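Local coordinates for rubisco operon transcriptional regulator (Synechocystis sp., PDB 5Y2W), which binds 2-phosphoglycolate through its regulatory domain and, as a LysR-type repressor, probably adjusts transcription of carbon-assimilation genes to the metabolic state of the cell, at residues A[113-118]-A[137-142]. Numbering follows the deposited sequence.
Sequences REKGSG and RLELGS. With PGA (2-phosphoglycolic acid), chain B.
K115 and E139 carry the charged link between 113-118 and 137-142. K115 NZ lies 3.4 Å from E139 OE2, a long salt bridge, and the two side chains cross at about a right angle. R120 gives E139 OE2 a second, stronger partner. The other close contacts set carbon against oxygen. E139 CG packs 3.5 Å from R113 O, the CA-H of R113 points at L140 O in a CA-H...O contact, and E114 OE2 sits 3.1 Å from G141 CA.

Within 113-118, R113 grips E114 side-on. Its NE meets OE2 of E114 and its NH1 meets OE1 of E114 at 2.8 Å, both nearly straight and on the syn sides of the carboxylate. The R113 chain is bent at chi2 (-78°) and chi3 (-56°), which brings its guanidinium to E114.

The phosphate of 2-phosphoglycolate is bound by R113 NH1 to O2P at 2.9 Å, S117 OG to O3P and G118 N to O4P at 2.8 Å. S117 also caps helix 118-129. An alanine at R113 would probably leave O2P without this donor and the E114 carboxylate without its cationic mate.

E114 thus acts as a second-shell residue that orients R113, and the start of helix 118-129 probably adds favourable polarity for the phosphate.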
loop_
_atom_site.group_PDB
_atom_site.type_symbol
_atom_site.label_atom_id
_atom_site.label_comp_id
_atom_site.label_asym_id
_atom_site.label_seq_id
_atom_site.Cartn_x
_atom_site.Cartn_y
_atom_site.Cartn_z
ATOM N N ARG A 113 -7.752 -10.355 -2.412
ATOM C CA ARG A 113 -6.454 -9.802 -2.743
ATOM C C ARG A 113 -5.979 -10.406 -4.080
ATOM O O ARG A 113 -6.555 -11.399 -4.562
ATOM C CB ARG A 113 -5.444 -10.191 -1.628
ATOM C CG ARG A 113 -5.554 -9.386 -0.344
ATOM C CD ARG A 113 -4.923 -8.021 -0.449
ATOM N NE ARG A 113 -3.533 -8.176 -0.865
ATOM C CZ ARG A 113 -2.501 -8.446 -0.065
ATOM N NH1 ARG A 113 -1.304 -8.693 -0.624
ATOM N NH2 ARG A 113 -2.663 -8.477 1.267
ATOM N N GLU A 114 -4.933 -9.809 -4.656
ATOM C CA GLU A 114 -4.234 -10.330 -5.873
ATOM C C GLU A 114 -3.659 -11.715 -5.627
ATOM O O GLU A 114 -3.334 -12.061 -4.468
ATOM C CB GLU A 114 -3.125 -9.390 -6.301
ATOM C CG GLU A 114 -1.806 -9.417 -5.484
ATOM C CD GLU A 114 -1.908 -8.808 -4.074
ATOM O OE1 GLU A 114 -0.886 -8.898 -3.339
ATOM O OE2 GLU A 114 -3.002 -8.284 -3.672
ATOM N N LYS A 115 -3.613 -12.517 -6.700
ATOM C CA LYS A 115 -2.850 -13.758 -6.763
ATOM C C LYS A 115 -1.420 -13.477 -6.356
ATOM O O LYS A 115 -0.840 -12.489 -6.799
ATOM C CB LYS A 115 -2.860 -14.350 -8.193
ATOM C CG LYS A 115 -4.210 -14.911 -8.648
ATOM C CD LYS A 115 -4.140 -15.634 -9.997
ATOM C CE LYS A 115 -5.526 -16.087 -10.466
ATOM N NZ LYS A 115 -6.568 -14.997 -10.478
ATOM N N GLY A 116 -0.867 -14.332 -5.506
ATOM C CA GLY A 116 0.425 -14.078 -4.867
ATOM C C GLY A 116 0.317 -13.555 -3.444
ATOM O O GLY A 116 1.311 -13.528 -2.696
ATOM N N SER A 117 -0.877 -13.112 -3.048
ATOM C CA SER A 117 -1.062 -12.692 -1.676
ATOM C C SER A 117 -1.113 -13.924 -0.769
ATOM O O SER A 117 -1.841 -14.849 -1.041
ATOM C CB SER A 117 -2.364 -11.922 -1.546
ATOM O OG SER A 117 -2.786 -11.909 -0.214
ATOM N N GLY A 118 -0.356 -13.936 0.323
ATOM C CA GLY A 118 -0.504 -15.012 1.331
ATOM C C GLY A 118 -1.803 -14.899 2.070
ATOM O O GLY A 118 -2.335 -15.899 2.567
ATOM N N ARG A 137 -16.103 -10.968 -7.256
ATOM C CA ARG A 137 -15.969 -10.234 -8.512
ATOM C C ARG A 137 -14.850 -9.161 -8.526
ATOM O O ARG A 137 -14.519 -8.615 -9.576
ATOM C CB ARG A 137 -17.342 -9.667 -8.889
ATOM C CG ARG A 137 -18.285 -10.782 -9.351
ATOM C CD ARG A 137 -19.415 -10.231 -10.182
ATOM N NE ARG A 137 -20.207 -9.288 -9.377
ATOM C CZ ARG A 137 -20.385 -7.979 -9.620
ATOM N NH1 ARG A 137 -21.148 -7.278 -8.777
ATOM N NH2 ARG A 137 -19.821 -7.350 -10.666
ATOM N N LEU A 138 -14.278 -8.876 -7.356
ATOM C CA LEU A 138 -13.223 -7.906 -7.199
ATOM C C LEU A 138 -12.026 -8.610 -6.640
ATOM O O LEU A 138 -12.099 -9.219 -5.578
ATOM C CB LEU A 138 -13.633 -6.810 -6.238
ATOM C CG LEU A 138 -14.809 -5.941 -6.655
ATOM C CD1 LEU A 138 -15.149 -4.917 -5.604
ATOM C CD2 LEU A 138 -14.446 -5.246 -7.956
ATOM N N GLU A 139 -10.941 -8.535 -7.386
ATOM C CA GLU A 139 -9.637 -8.930 -6.927
ATOM C C GLU A 139 -8.855 -7.642 -6.842
ATOM O O GLU A 139 -8.478 -7.081 -7.865
ATOM C CB GLU A 139 -9.053 -9.923 -7.928
ATOM C CG GLU A 139 -7.607 -10.214 -7.730
ATOM C CD GLU A 139 -7.098 -11.263 -8.683
ATOM O OE1 GLU A 139 -5.914 -11.119 -9.119
ATOM O OE2 GLU A 139 -7.863 -12.234 -8.964
ATOM N N LEU A 140 -8.654 -7.131 -5.618
ATOM C CA LEU A 140 -8.000 -5.828 -5.412
ATOM C C LEU A 140 -6.628 -5.954 -4.769
ATOM O O LEU A 140 -6.502 -6.327 -3.621
ATOM C CB LEU A 140 -8.858 -4.891 -4.621
ATOM C CG LEU A 140 -10.274 -4.659 -5.118
ATOM C CD1 LEU A 140 -10.989 -3.669 -4.210
ATOM C CD2 LEU A 140 -10.243 -4.156 -6.538
ATOM N N GLY A 141 -5.588 -5.618 -5.530
ATOM C CA GLY A 141 -4.215 -5.788 -5.095
ATOM C C GLY A 141 -3.647 -4.840 -4.016
ATOM O O GLY A 141 -2.526 -4.338 -4.149
ATOM N N SER A 142 -4.364 -4.635 -2.926
ATOM C CA SER A 142 -3.878 -3.782 -1.856
ATOM C C SER A 142 -4.840 -3.926 -0.728
ATOM O O SER A 142 -6.054 -3.943 -0.956
ATOM C CB SER A 142 -3.893 -2.336 -2.328
ATOM O OG SER A 142 -4.057 -1.417 -1.273
HETATM P P PGA B . 0.237 -10.726 1.718
HETATM O O1P PGA B . 0.722 -11.010 3.233
HETATM O O2P PGA B . 0.611 -9.311 1.424
HETATM O O3P PGA B . -1.273 -11.017 1.750
HETATM O O4P PGA B . 1.123 -11.582 0.892
HETATM C C2 PGA B . 0.398 -10.266 4.387
HETATM C C1 PGA B . 0.070 -11.150 5.584
HETATM O O1 PGA B . -0.244 -10.605 6.688
HETATM O O2 PGA B . 0.126 -12.387 5.422
#